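Local coordinates for protein nucleoporin NUP82 (Saccharomyces cerevisiae, PDB 3PBP) that serves as a structural component of the nuclear pore complex and, through a region lying within this N-terminal domain, interacts with NUP116, at residues A[57-62]-A[106-110]; A[74-79]-A[137-141]; A[86-92]-A[109-115]. The protein carries 1 engineered substitution. All blocks are in the same frame, centred on the assembly; numbering follows the deposited sequence.

How the contacts relate
All three contacts lie on the same side of the chain's centre, in neighbouring blades of the N-terminal beta-propeller and within the region that interacts with NUP116. Contact 3 pairs the two last strands of one blade; contact 1 joins that blade to the preceding one, and contact 2 joins it to the following one. Contacts 1 and 3 share Phe109 and Gln110, have centres about 11 Å apart and meet where the Phe59 ring packs on Met91. Contacts 2 and 3, centres about 13 Å apart, meet through Leu79, whose CD2 packs against Glu92 and Ile111. Contacts 1 and 2 do not touch, with nearest atoms about 7 Å apart.

Contact 1: A[57-62]-A[106-110]; sequences LNFSRH and QDAFQ
The His62 ring is covered on one face by Gln110, whose CG sits 3.6 Å from the ring centroid and almost on the ring normal, a CH-pi contact. Beyond CG the glutamine chain bends (chi2 -54°), and this lays its amide nearly parallel to the imidazole, the planes only 6° apart. The opposite face has CD of Arg61 over its rim. At the edge, NE2 of His62 donates a hydrogen bond of 3.0 Å to OD1 of Asp107, which lies in the ring plane, although the oxygen is itself approached from above the carboxylate plane.

The Arg61 guanidinium carries His62 NE2 over one face and offers its edge to Asp107 and Gln106. Its salt bridge with Asp107 is skewed, with the two planes 48° apart, and the NH1 to OD2 bond of 3.0 Å is weak. NH2 also makes a weak bond of 3.3 Å to OE1 of Gln106. A carboxylate suits this place because it answers both the arginine and the imidazole N-H, and a type I turn from Asp107 to Gln110 brings the two partners of His62 together.

Next to these polar groups Leu57 is buried, and the fork at its CG splits the work: CD2 meets CD2 of Phe109 at 3.5 Å, while CD1 lies 3.7 Å from NE2 of Gln106. Pro94 touches both Leu57 and Phe109. The arrangement is that of an interblade contact in a beta-propeller, the last strand of one blade and its following loop meeting the connection into the outermost strand of the next.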
ATOM      1  N   LEU A  57      15.112 -21.805  21.625  1.00 63.23           N
ATOM      2  CA  LEU A  57      15.714 -20.570  22.079  1.00 62.82           C
ATOM      3  C   LEU A  57      14.628 -19.810  22.805  1.00 63.09           C
ATOM      4  O   LEU A  57      13.815 -19.138  22.186  1.00 63.80           O
ATOM      5  CB  LEU A  57      16.215 -19.737  20.907  1.00 63.68           C
ATOM      6  CG  LEU A  57      16.691 -18.348  21.336  1.00 64.01           C
ATOM      7  CD1 LEU A  57      17.851 -18.506  22.317  1.00 62.91           C
ATOM      8  CD2 LEU A  57      17.107 -17.530  20.113  1.00 63.93           C
ATOM      9  N   ASN A  58      14.613 -19.939  24.124  1.00 63.73           N
ATOM     10  CA  ASN A  58      13.633 -19.264  24.959  1.00 63.36           C
ATOM     11  C   ASN A  58      13.962 -17.783  24.978  1.00 63.79           C
ATOM     12  O   ASN A  58      15.077 -17.396  25.324  1.00 64.10           O
ATOM     13  CB  ASN A  58      13.682 -19.819  26.382  1.00 63.58           C
ATOM     14  CG  ASN A  58      12.617 -19.234  27.262  1.00 64.85           C
ATOM     15  OD1 ASN A  58      12.633 -18.039  27.560  1.00 65.75           O
ATOM     16  ND2 ASN A  58      11.664 -20.068  27.675  1.00 65.29           N
ATOM     17  N   PHE A  59      12.994 -16.950  24.606  1.00 63.86           N
ATOM     18  CA  PHE A  59      13.224 -15.514  24.576  1.00 63.50           C
ATOM     19  C   PHE A  59      12.415 -14.719  25.594  1.00 63.41           C
ATOM     20  O   PHE A  59      12.332 -13.498  25.484  1.00 64.33           O
ATOM     21  CB  PHE A  59      12.986 -14.974  23.154  1.00 62.25           C
ATOM     22  CG  PHE A  59      11.604 -15.241  22.614  1.00 62.83           C
ATOM     23  CD1 PHE A  59      10.550 -14.379  22.903  1.00 63.14           C
ATOM     24  CD2 PHE A  59      11.355 -16.352  21.808  1.00 62.70           C
ATOM     25  CE1 PHE A  59       9.269 -14.618  22.393  1.00 62.02           C
ATOM     26  CE2 PHE A  59      10.077 -16.599  21.295  1.00 61.82           C
ATOM     27  CZ  PHE A  59       9.036 -15.731  21.588  1.00 61.58           C
ATOM     28  N   SER A  60      11.843 -15.408  26.582  1.00 63.23           N
ATOM     29  CA  SER A  60      11.059 -14.763  27.642  1.00 64.35           C
ATOM     30  C   SER A  60      11.846 -13.623  28.266  1.00 64.74           C
ATOM     31  O   SER A  60      11.296 -12.582  28.620  1.00 64.78           O
ATOM     32  CB  SER A  60      10.715 -15.762  28.743  1.00 63.34           C
ATOM     33  OG  SER A  60       9.995 -16.863  28.228  1.00 67.27           O
ATOM     34  N   ARG A  61      13.146 -13.835  28.397  1.00 66.26           N
ATOM     35  CA  ARG A  61      14.037 -12.842  28.972  1.00 67.51           C
ATOM     36  C   ARG A  61      14.013 -11.537  28.187  1.00 65.49           C
ATOM     37  O   ARG A  61      14.310 -10.485  28.725  1.00 65.25           O
ATOM     38  CB  ARG A  61      15.464 -13.389  28.994  1.00 71.30           C
ATOM     39  CG  ARG A  61      16.374 -12.709  30.005  1.00 76.11           C
ATOM     40  CD  ARG A  61      17.682 -12.308  29.361  1.00 78.97           C
ATOM     41  NE  ARG A  61      18.233 -13.384  28.545  1.00 81.52           N
ATOM     42  CZ  ARG A  61      19.316 -13.254  27.782  1.00 83.93           C
ATOM     43  NH1 ARG A  61      19.956 -12.087  27.739  1.00 82.93           N
ATOM     44  NH2 ARG A  61      19.758 -14.287  27.058  1.00 84.48           N
ATOM     45  N   HIS A  62      13.657 -11.615  26.909  1.00 65.53           N
ATOM     46  CA  HIS A  62      13.613 -10.435  26.046  1.00 64.42           C
ATOM     47  C   HIS A  62      12.202  -9.978  25.708  1.00 62.78           C
ATOM     48  O   HIS A  62      11.975  -8.800  25.441  1.00 62.99           O
ATOM     49  CB  HIS A  62      14.365 -10.718  24.752  1.00 66.08           C
ATOM     50  CG  HIS A  62      15.835 -10.901  24.946  1.00 70.02           C
ATOM     51  ND1 HIS A  62      16.681  -9.853  25.244  1.00 71.62           N
ATOM     52  CD2 HIS A  62      16.609 -12.012  24.910  1.00 70.70           C
ATOM     53  CE1 HIS A  62      17.914 -10.309  25.380  1.00 72.26           C
ATOM     54  NE2 HIS A  62      17.898 -11.617  25.182  1.00 72.95           N
ATOM     55  N   GLN A 106      22.770 -15.759  22.833  1.00 83.78           N
ATOM     56  CA  GLN A 106      21.322 -15.710  22.684  1.00 82.12           C
ATOM     57  C   GLN A 106      20.847 -14.295  22.452  1.00 81.22           C
ATOM     58  O   GLN A 106      19.811 -14.077  21.828  1.00 82.19           O
ATOM     59  CB  GLN A 106      20.630 -16.258  23.926  1.00 82.43           C
ATOM     60  CG  GLN A 106      20.965 -17.701  24.236  1.00 84.18           C
ATOM     61  CD  GLN A 106      20.215 -18.215  25.446  1.00 84.68           C
ATOM     62  OE1 GLN A 106      20.121 -17.528  26.472  1.00 85.56           O
ATOM     63  NE2 GLN A 106      19.684 -19.428  25.343  1.00 82.83           N
ATOM     64  N   ASP A 107      21.589 -13.327  22.970  1.00 79.58           N
ATOM     65  CA  ASP A 107      21.209 -11.935  22.790  1.00 78.40           C
ATOM     66  C   ASP A 107      21.579 -11.526  21.381  1.00 76.93           C
ATOM     67  O   ASP A 107      21.072 -10.535  20.850  1.00 76.63           O
ATOM     68  CB  ASP A 107      21.932 -11.044  23.800  1.00 80.65           C
ATOM     69  CG  ASP A 107      21.560 -11.370  25.233  1.00 82.06           C
ATOM     70  OD1 ASP A 107      20.759 -12.311  25.430  1.00 81.46           O
ATOM     71  OD2 ASP A 107      22.067 -10.689  26.159  1.00 83.60           O
ATOM     72  N   ALA A 108      22.478 -12.298  20.781  1.00 74.74           N
ATOM     73  CA  ALA A 108      22.923 -12.035  19.421  1.00 73.24           C
ATOM     74  C   ALA A 108      21.744 -12.179  18.462  1.00 71.35           C
ATOM     75  O   ALA A 108      21.708 -11.545  17.410  1.00 70.40           O
ATOM     76  CB  ALA A 108      24.028 -13.015  19.037  1.00 74.18           C
ATOM     77  N   PHE A 109      20.783 -13.016  18.845  1.00 68.94           N
ATOM     78  CA  PHE A 109      19.611 -13.268  18.029  1.00 66.83           C
ATOM     79  C   PHE A 109      18.538 -12.197  18.128  1.00 65.67           C
ATOM     80  O   PHE A 109      17.513 -12.276  17.452  1.00 66.46           O
ATOM     81  CB  PHE A 109      19.040 -14.638  18.368  1.00 67.06           C
ATOM     82  CG  PHE A 109      19.996 -15.762  18.081  1.00 68.18           C
ATOM     83  CD1 PHE A 109      20.603 -15.868  16.831  1.00 67.59           C
ATOM     84  CD2 PHE A 109      20.312 -16.696  19.062  1.00 68.57           C
ATOM     85  CE1 PHE A 109      21.503 -16.877  16.563  1.00 66.89           C
ATOM     86  CE2 PHE A 109      21.216 -17.712  18.802  1.00 68.48           C
ATOM     87  CZ  PHE A 109      21.812 -17.801  17.545  1.00 68.13           C
ATOM     88  N   GLN A 110      18.770 -11.198  18.970  1.00 63.19           N
ATOM     89  CA  GLN A 110      17.832 -10.100  19.099  1.00 60.64           C
ATOM     90  C   GLN A 110      18.449  -9.086  18.162  1.00 60.05           C
ATOM     91  O   GLN A 110      19.435  -8.427  18.488  1.00 60.61           O
ATOM     92  CB  GLN A 110      17.786  -9.574  20.536  1.00 59.65           C
ATOM     93  CG  GLN A 110      17.249 -10.565  21.551  1.00 59.91           C
ATOM     94  CD  GLN A 110      15.872 -11.129  21.180  1.00 61.51           C
ATOM     95  OE1 GLN A 110      14.897 -10.382  20.994  1.00 60.79           O
ATOM     96  NE2 GLN A 110      15.787 -12.460  21.080  1.00 59.15           N
TER

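Contact 2: A[74-79]-A[137-141]; sequences STSGDL and YRDSC
Asp139 reaches from its loop to the two serines of the facing turn and has the most surface buried here. Its OD2 accepts a hydrogen bond of 2.5 Å from OG of Ser76, which arrives on the syn side and 27° out of the carboxylate plane. OG of Ser74 lies farther off, 3.5 Å from the same OD2, so that any bond there is weak, while CB of Ser74 packs 3.6 Å from the carboxylate carbon CG.

Both hydroxyls are also tied into their own turn. OG of Ser76, placed between its backbone N and carbonyl carbon (chi1 72°), accepts from N of Asp78 in an ST turn, and OG of Ser74 takes the N-H of Leu79 at 3.2 Å. Gly77 closes the type I turn begun by Ser74 with a positive phi, which glycine adopts readily. This turn joins strands 70-73 and 79-83 of one propeller blade, and Asp139 stands before strand 141-146 of the next, making the contact an interblade one.

Leu79 supplies the apolar part. Its CD1 lies 3.8 Å from CB of Asp139, the two side chains running antiparallel alongside one another, and it also touches Phe132 at the end of strand 127-132 in the neighbouring blade. An alanine at Asp139 would keep the CB near Leu79, but would probably leave the Ser76 hydroxyl without its acceptor on the facing loop, held by its own turn alone. OD2 of Asp78 comes within 4.4 Å of OD2 of Asp139, a proximity of like charges probably eased by Asp78's long, weak ion pair with Arg34.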
ATOM      1  N   SER A  74       9.908 -13.928   7.706  1.00 48.83           N
ATOM      2  CA  SER A  74      10.398 -13.525   6.403  1.00 48.22           C
ATOM      3  C   SER A  74      10.257 -14.789   5.544  1.00 47.79           C
ATOM      4  O   SER A  74      10.351 -15.905   6.054  1.00 45.17           O
ATOM      5  CB  SER A  74      11.856 -13.096   6.496  1.00 48.03           C
ATOM      6  OG  SER A  74      12.682 -14.187   6.841  1.00 49.62           O
ATOM      7  N   THR A  75      10.015 -14.624   4.247  1.00 49.13           N
ATOM      8  CA  THR A  75       9.855 -15.782   3.369  1.00 49.00           C
ATOM      9  C   THR A  75      11.071 -16.695   3.406  1.00 48.68           C
ATOM     10  O   THR A  75      10.938 -17.915   3.307  1.00 48.35           O
ATOM     11  CB  THR A  75       9.590 -15.337   1.928  1.00 50.05           C
ATOM     12  OG1 THR A  75       8.313 -14.698   1.867  1.00 50.55           O
ATOM     13  CG2 THR A  75       9.582 -16.521   0.987  1.00 50.62           C
ATOM     14  N   SER A  76      12.256 -16.099   3.536  1.00 48.29           N
ATOM     15  CA  SER A  76      13.497 -16.865   3.615  1.00 46.22           C
ATOM     16  C   SER A  76      13.482 -17.733   4.863  1.00 46.86           C
ATOM     17  O   SER A  76      14.202 -18.719   4.950  1.00 47.44           O
ATOM     18  CB  SER A  76      14.683 -15.932   3.716  1.00 45.65           C
ATOM     19  OG  SER A  76      14.707 -15.334   4.996  1.00 44.99           O
ATOM     20  N   GLY A  77      12.672 -17.342   5.842  1.00 48.75           N
ATOM     21  CA  GLY A  77      12.574 -18.092   7.082  1.00 48.20           C
ATOM     22  C   GLY A  77      13.697 -17.818   8.055  1.00 48.77           C
ATOM     23  O   GLY A  77      13.848 -18.521   9.042  1.00 48.94           O
ATOM     24  N   ASP A  78      14.487 -16.784   7.796  1.00 50.93           N
ATOM     25  CA  ASP A  78      15.603 -16.483   8.676  1.00 52.31           C
ATOM     26  C   ASP A  78      15.256 -15.491   9.781  1.00 53.35           C
ATOM     27  O   ASP A  78      15.928 -15.421  10.813  1.00 53.10           O
ATOM     28  CB  ASP A  78      16.778 -15.977   7.848  1.00 52.57           C
ATOM     29  CG  ASP A  78      17.217 -16.984   6.788  1.00 54.96           C
ATOM     30  OD1 ASP A  78      17.152 -18.213   7.050  1.00 54.27           O
ATOM     31  OD2 ASP A  78      17.635 -16.546   5.692  1.00 56.94           O
ATOM     32  N   LEU A  79      14.187 -14.733   9.573  1.00 53.06           N
ATOM     33  CA  LEU A  79      13.781 -13.754  10.560  1.00 51.86           C
ATOM     34  C   LEU A  79      12.296 -13.804  10.942  1.00 53.64           C
ATOM     35  O   LEU A  79      11.421 -14.151  10.131  1.00 53.95           O
ATOM     36  CB  LEU A  79      14.095 -12.350  10.059  1.00 48.71           C
ATOM     37  CG  LEU A  79      15.531 -11.986   9.751  1.00 46.95           C
ATOM     38  CD1 LEU A  79      15.594 -10.484   9.447  1.00 43.64           C
ATOM     39  CD2 LEU A  79      16.405 -12.350  10.927  1.00 44.14           C
ATOM     40  N   TYR A 137      17.994  -7.254   0.840  1.00 52.98           N
ATOM     41  CA  TYR A 137      19.103  -8.169   1.053  1.00 53.93           C
ATOM     42  C   TYR A 137      19.128  -8.566   2.541  1.00 53.00           C
ATOM     43  O   TYR A 137      19.030  -7.720   3.433  1.00 50.36           O
ATOM     44  CB  TYR A 137      20.405  -7.480   0.645  1.00 55.57           C
ATOM     45  CG  TYR A 137      21.644  -8.302   0.864  1.00 58.55           C
ATOM     46  CD1 TYR A 137      21.873  -9.469   0.139  1.00 58.24           C
ATOM     47  CD2 TYR A 137      22.591  -7.915   1.808  1.00 60.44           C
ATOM     48  CE1 TYR A 137      23.016 -10.225   0.352  1.00 59.21           C
ATOM     49  CE2 TYR A 137      23.737  -8.664   2.026  1.00 61.47           C
ATOM     50  CZ  TYR A 137      23.942  -9.814   1.298  1.00 60.90           C
ATOM     51  OH  TYR A 137      25.080 -10.547   1.532  1.00 63.39           O
ATOM     52  N   ARG A 138      19.239  -9.861   2.802  1.00 53.22           N
ATOM     53  CA  ARG A 138      19.250 -10.362   4.168  1.00 53.53           C
ATOM     54  C   ARG A 138      18.000  -9.973   4.966  1.00 52.71           C
ATOM     55  O   ARG A 138      18.060  -9.854   6.188  1.00 52.39           O
ATOM     56  CB  ARG A 138      20.500  -9.875   4.902  1.00 55.83           C
ATOM     57  CG  ARG A 138      21.799 -10.341   4.273  1.00 60.19           C
ATOM     58  CD  ARG A 138      22.801 -10.765   5.329  1.00 64.47           C
ATOM     59  NE  ARG A 138      23.272  -9.649   6.143  1.00 68.25           N
ATOM     60  CZ  ARG A 138      23.472  -9.717   7.459  1.00 71.24           C
ATOM     61  NH1 ARG A 138      23.234 -10.854   8.115  1.00 70.77           N
ATOM     62  NH2 ARG A 138      23.910  -8.648   8.121  1.00 72.45           N
ATOM     63  N   ASP A 139      16.875  -9.780   4.277  1.00 52.00           N
ATOM     64  CA  ASP A 139      15.603  -9.426   4.914  1.00 52.31           C
ATOM     65  C   ASP A 139      15.735  -8.265   5.880  1.00 52.51           C
ATOM     66  O   ASP A 139      14.988  -8.190   6.853  1.00 51.50           O
ATOM     67  CB  ASP A 139      15.049 -10.622   5.687  1.00 54.25           C
ATOM     68  CG  ASP A 139      14.729 -11.802   4.790  1.00 57.16           C
ATOM     69  OD1 ASP A 139      13.881 -11.648   3.885  1.00 61.15           O
ATOM     70  OD2 ASP A 139      15.317 -12.886   4.987  1.00 56.74           O
ATOM     71  N   SER A 140      16.665  -7.358   5.592  1.00 53.63           N
ATOM     72  CA  SER A 140      16.956  -6.213   6.454  1.00 54.53           C
ATOM     73  C   SER A 140      15.997  -5.039   6.455  1.00 54.86           C
ATOM     74  O   SER A 140      16.299  -4.011   7.065  1.00 56.81           O
ATOM     75  CB  SER A 140      18.350  -5.675   6.139  1.00 54.61           C
ATOM     76  OG  SER A 140      18.425  -5.278   4.781  1.00 56.18           O
ATOM     77  N   CYS A 141      14.851  -5.164   5.802  1.00 53.21           N
ATOM     78  CA  CYS A 141      13.931  -4.041   5.769  1.00 52.80           C
ATOM     79  C   CYS A 141      12.489  -4.353   6.184  1.00 52.17           C
ATOM     80  O   CYS A 141      11.862  -5.257   5.634  1.00 51.81           O
ATOM     81  CB  CYS A 141      13.954  -3.439   4.369  1.00 53.25           C
ATOM     82  SG  CYS A 141      12.792  -2.094   4.117  1.00 59.05           S
TER

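Contact 3: A[86-92]-A[109-115]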
ATOM      1  N   ASN A  86       2.362  -1.011  19.807  1.00 58.40           N
ATOM      2  CA  ASN A  86       3.350  -0.120  20.357  1.00 58.62           C
ATOM      3  C   ASN A  86       4.799  -0.400  20.022  1.00 58.54           C
ATOM      4  O   ASN A  86       5.584   0.528  19.859  1.00 57.72           O
ATOM      5  CB  ASN A  86       3.154  -0.075  21.879  1.00 60.92           C
ATOM      6  CG  ASN A  86       4.175   0.815  22.576  1.00 62.73           C
ATOM      7  OD1 ASN A  86       5.323   0.406  22.807  1.00 64.68           O
ATOM      8  ND2 ASN A  86       3.768   2.041  22.904  1.00 60.61           N
ATOM      9  N   GLU A  87       5.167  -1.670  19.926  1.00 59.21           N
ATOM     10  CA  GLU A  87       6.553  -1.989  19.637  1.00 60.00           C
ATOM     11  C   GLU A  87       6.760  -3.111  18.620  1.00 58.49           C
ATOM     12  O   GLU A  87       5.838  -3.869  18.309  1.00 56.22           O
ATOM     13  CB  GLU A  87       7.273  -2.313  20.949  1.00 62.67           C
ATOM     14  CG  GLU A  87       6.709  -3.514  21.696  1.00 66.20           C
ATOM     15  CD  GLU A  87       7.284  -3.636  23.105  1.00 70.02           C
ATOM     16  OE1 GLU A  87       8.445  -3.197  23.310  1.00 70.79           O
ATOM     17  OE2 GLU A  87       6.582  -4.177  24.000  1.00 71.48           O
ATOM     18  N   ILE A  88       7.989  -3.196  18.115  1.00 57.48           N
ATOM     19  CA  ILE A  88       8.382  -4.193  17.124  1.00 56.71           C
ATOM     20  C   ILE A  88       9.689  -4.894  17.522  1.00 56.83           C
ATOM     21  O   ILE A  88      10.665  -4.239  17.913  1.00 56.22           O
ATOM     22  CB  ILE A  88       8.628  -3.525  15.732  1.00 55.85           C
ATOM     23  CG1 ILE A  88       7.364  -2.812  15.246  1.00 54.29           C
ATOM     24  CG2 ILE A  88       9.078  -4.575  14.715  1.00 55.33           C
ATOM     25  CD1 ILE A  88       7.573  -1.968  13.983  1.00 51.91           C
ATOM     26  N   PHE A  89       9.706  -6.220  17.416  1.00 55.58           N
ATOM     27  CA  PHE A  89      10.914  -6.988  17.706  1.00 56.91           C
ATOM     28  C   PHE A  89      11.277  -7.802  16.471  1.00 57.87           C
ATOM     29  O   PHE A  89      10.395  -8.292  15.768  1.00 58.86           O
ATOM     30  CB  PHE A  89      10.708  -7.994  18.840  1.00 56.77           C
ATOM     31  CG  PHE A  89      10.510  -7.377  20.184  1.00 59.21           C
ATOM     32  CD1 PHE A  89       9.243  -6.932  20.588  1.00 60.05           C
ATOM     33  CD2 PHE A  89      11.577  -7.269  21.070  1.00 58.75           C
ATOM     34  CE1 PHE A  89       9.041  -6.393  21.858  1.00 58.63           C
ATOM     35  CE2 PHE A  89      11.384  -6.733  22.338  1.00 59.55           C
ATOM     36  CZ  PHE A  89      10.112  -6.294  22.734  1.00 59.11           C
ATOM     37  N   VAL A  90      12.568  -7.953  16.204  1.00 57.23           N
ATOM     38  CA  VAL A  90      12.992  -8.771  15.086  1.00 57.49           C
ATOM     39  C   VAL A  90      14.047  -9.749  15.597  1.00 59.41           C
ATOM     40  O   VAL A  90      15.109  -9.348  16.085  1.00 59.42           O
ATOM     41  CB  VAL A  90      13.549  -7.929  13.937  1.00 56.90           C
ATOM     42  CG1 VAL A  90      14.113  -8.838  12.853  1.00 56.26           C
ATOM     43  CG2 VAL A  90      12.442  -7.073  13.357  1.00 55.59           C
HETATM   44  N   MSE A  91      13.727 -11.038  15.500  1.00 60.78           N
HETATM   45  CA  MSE A  91      14.616 -12.092  15.953  1.00 61.33           C
HETATM   46  C   MSE A  91      15.087 -12.994  14.835  1.00 59.74           C
HETATM   47  O   MSE A  91      14.357 -13.266  13.885  1.00 59.57           O
HETATM   48  CB  MSE A  91      13.923 -12.927  17.011  1.00 65.53           C
HETATM   49  CG  MSE A  91      13.752 -12.192  18.302  1.00 73.48           C
HETATM   50 SE   MSE A  91      12.690 -13.169  19.585  1.00 91.13          SE
HETATM   51  CE  MSE A  91      11.971 -11.675  20.594  1.00 81.42           C
ATOM     52  N   GLU A  92      16.316 -13.472  14.978  1.00 57.71           N
ATOM     53  CA  GLU A  92      16.928 -14.344  13.998  1.00 56.67           C
ATOM     54  C   GLU A  92      16.757 -15.797  14.413  1.00 55.78           C
ATOM     55  O   GLU A  92      17.180 -16.178  15.499  1.00 55.86           O
ATOM     56  CB  GLU A  92      18.414 -13.999  13.896  1.00 57.78           C
ATOM     57  CG  GLU A  92      19.171 -14.719  12.805  1.00 62.41           C
ATOM     58  CD  GLU A  92      20.598 -14.214  12.665  1.00 65.08           C
ATOM     59  OE1 GLU A  92      21.429 -14.495  13.555  1.00 66.30           O
ATOM     60  OE2 GLU A  92      20.890 -13.525  11.662  1.00 67.05           O
ATOM     61  N   PHE A 109      20.783 -13.016  18.845  1.00 68.94           N
ATOM     62  CA  PHE A 109      19.611 -13.268  18.029  1.00 66.83           C
ATOM     63  C   PHE A 109      18.538 -12.197  18.128  1.00 65.67           C
ATOM     64  O   PHE A 109      17.513 -12.276  17.452  1.00 66.46           O
ATOM     65  CB  PHE A 109      19.040 -14.638  18.368  1.00 67.06           C
ATOM     66  CG  PHE A 109      19.996 -15.762  18.081  1.00 68.18           C
ATOM     67  CD1 PHE A 109      20.603 -15.868  16.831  1.00 67.59           C
ATOM     68  CD2 PHE A 109      20.312 -16.696  19.062  1.00 68.57           C
ATOM     69  CE1 PHE A 109      21.503 -16.877  16.563  1.00 66.89           C
ATOM     70  CE2 PHE A 109      21.216 -17.712  18.802  1.00 68.48           C
ATOM     71  CZ  PHE A 109      21.812 -17.801  17.545  1.00 68.13           C
ATOM     72  N   GLN A 110      18.770 -11.198  18.970  1.00 63.19           N
ATOM     73  CA  GLN A 110      17.832 -10.100  19.099  1.00 60.64           C
ATOM     74  C   GLN A 110      18.449  -9.086  18.162  1.00 60.05           C
ATOM     75  O   GLN A 110      19.435  -8.427  18.488  1.00 60.61           O
ATOM     76  CB  GLN A 110      17.786  -9.574  20.536  1.00 59.65           C
ATOM     77  CG  GLN A 110      17.249 -10.565  21.551  1.00 59.91           C
ATOM     78  CD  GLN A 110      15.872 -11.129  21.180  1.00 61.51           C
ATOM     79  OE1 GLN A 110      14.897 -10.382  20.994  1.00 60.79           O
ATOM     80  NE2 GLN A 110      15.787 -12.460  21.080  1.00 59.15           N
ATOM     81  N   ILE A 111      17.861  -8.966  16.984  1.00 59.17           N
ATOM     82  CA  ILE A 111      18.400  -8.090  15.968  1.00 58.29           C
ATOM     83  C   ILE A 111      17.925  -6.642  15.899  1.00 58.78           C
ATOM     84  O   ILE A 111      18.712  -5.748  15.535  1.00 59.46           O
ATOM     85  CB  ILE A 111      18.211  -8.756  14.607  1.00 58.11           C
ATOM     86  CG1 ILE A 111      18.962 -10.086  14.621  1.00 57.84           C
ATOM     87  CG2 ILE A 111      18.694  -7.856  13.492  1.00 56.11           C
ATOM     88  CD1 ILE A 111      18.859 -10.855  13.331  1.00 63.04           C
ATOM     89  N   PHE A 112      16.666  -6.387  16.250  1.00 57.18           N
ATOM     90  CA  PHE A 112      16.149  -5.020  16.162  1.00 55.42           C
ATOM     91  C   PHE A 112      14.951  -4.789  17.064  1.00 55.93           C
ATOM     92  O   PHE A 112      14.145  -5.704  17.291  1.00 55.54           O
ATOM     93  CB  PHE A 112      15.756  -4.738  14.708  1.00 53.90           C
ATOM     94  CG  PHE A 112      15.023  -3.438  14.501  1.00 51.92           C
ATOM     95  CD1 PHE A 112      15.721  -2.261  14.240  1.00 50.19           C
ATOM     96  CD2 PHE A 112      13.629  -3.403  14.524  1.00 50.08           C
ATOM     97  CE1 PHE A 112      15.054  -1.074  14.000  1.00 46.54           C
ATOM     98  CE2 PHE A 112      12.951  -2.221  14.288  1.00 48.97           C
ATOM     99  CZ  PHE A 112      13.670  -1.047  14.023  1.00 47.92           C
ATOM    100  N   HIS A 113      14.835  -3.565  17.573  1.00 54.95           N
ATOM    101  CA  HIS A 113      13.707  -3.224  18.423  1.00 55.64           C
ATOM    102  C   HIS A 113      13.254  -1.802  18.153  1.00 56.72           C
ATOM    103  O   HIS A 113      14.059  -0.936  17.805  1.00 57.35           O
ATOM    104  CB  HIS A 113      14.055  -3.352  19.899  1.00 54.59           C
ATOM    105  CG  HIS A 113      12.935  -2.946  20.805  1.00 55.82           C
ATOM    106  ND1 HIS A 113      11.916  -3.805  21.163  1.00 55.96           N
ATOM    107  CD2 HIS A 113      12.642  -1.753  21.380  1.00 55.42           C
ATOM    108  CE1 HIS A 113      11.045  -3.159  21.918  1.00 56.53           C
ATOM    109  NE2 HIS A 113      11.461  -1.913  22.063  1.00 56.24           N
ATOM    110  N   TYR A 114      11.958  -1.563  18.314  1.00 57.60           N
ATOM    111  CA  TYR A 114      11.406  -0.233  18.085  1.00 58.01           C
ATOM    112  C   TYR A 114      10.099  -0.047  18.847  1.00 60.62           C
ATOM    113  O   TYR A 114       9.262  -0.965  18.906  1.00 60.12           O
ATOM    114  CB  TYR A 114      11.142  -0.014  16.597  1.00 55.68           C
ATOM    115  CG  TYR A 114      10.384   1.255  16.305  1.00 53.33           C
ATOM    116  CD1 TYR A 114      11.037   2.482  16.234  1.00 51.33           C
ATOM    117  CD2 TYR A 114       8.997   1.235  16.154  1.00 52.91           C
ATOM    118  CE1 TYR A 114      10.327   3.659  16.022  1.00 50.48           C
ATOM    119  CE2 TYR A 114       8.275   2.407  15.949  1.00 51.71           C
ATOM    120  CZ  TYR A 114       8.943   3.614  15.884  1.00 51.35           C
ATOM    121  OH  TYR A 114       8.210   4.766  15.698  1.00 50.74           O
ATOM    122  N   SER A 115       9.945   1.142  19.435  1.00 61.80           N
ATOM    123  CA  SER A 115       8.741   1.514  20.176  1.00 61.82           C
ATOM    124  C   SER A 115       8.350   2.892  19.680  1.00 61.94           C
ATOM    125  O   SER A 115       9.210   3.710  19.352  1.00 60.83           O
ATOM    126  CB  SER A 115       9.006   1.560  21.687  1.00 63.65           C
ATOM    127  OG  SER A 115       7.820   1.863  22.416  1.00 63.41           O
TER
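His113 pushes the edge of its ring against the face of Phe89, ND1 standing 3.2 Å above the phenyl plane and toward its rim. The planes are 65° apart, an edge-to-face pair across a non-hydrogen-bonded position of strands 87-92 and 110-115. Glu87 closes the outer edge of the imidazole, its OE1 lying in the ring plane beside CE1.

On this same surface of the sheet, Met91, present as selenomethionine, runs beside Gln110 in the same direction. Its SE is 3.5 Å from NE2 of the glutamine, and its long, pliable chain follows the amide and also meets Phe59 of the preceding blade.

On the other surface compact aliphatic groups of strand 87-92 meet aromatic ones of strand 110-115. Val90, a compact branched residue, sets its CB 4.0 Å from CB of Phe112; the Phe112 ring swings out along its own strand because its CG is anti to the backbone N (chi1 172°). Farther along, CD1 of Ile88 fits obliquely against CD2 of Tyr114 at 4.1 Å, while the phenol OH reaches Glu119 and Lys146. Ile88 also projects into the following blade, touching Ile127, Val130, Ile142 and Val144, where a buried aliphatic side chain is well suited.

The register slips between Val90 and Met91. O of Val90 takes N of Ile111 at 2.9 Å and, weakly, N of Phe112 at 3.3 Å. Ile111, the first of the two residues opposite Val90, is directed toward Glu92, so that its CD1 lies against the aliphatic stem, 3.9 Å from CG. Beyond it, OE1 of Glu92 meets the edge of the Phe109 ring. The two antiparallel strands, their directions 177° apart, carry a classic beta bulge and form the outer half of a four-stranded propeller blade.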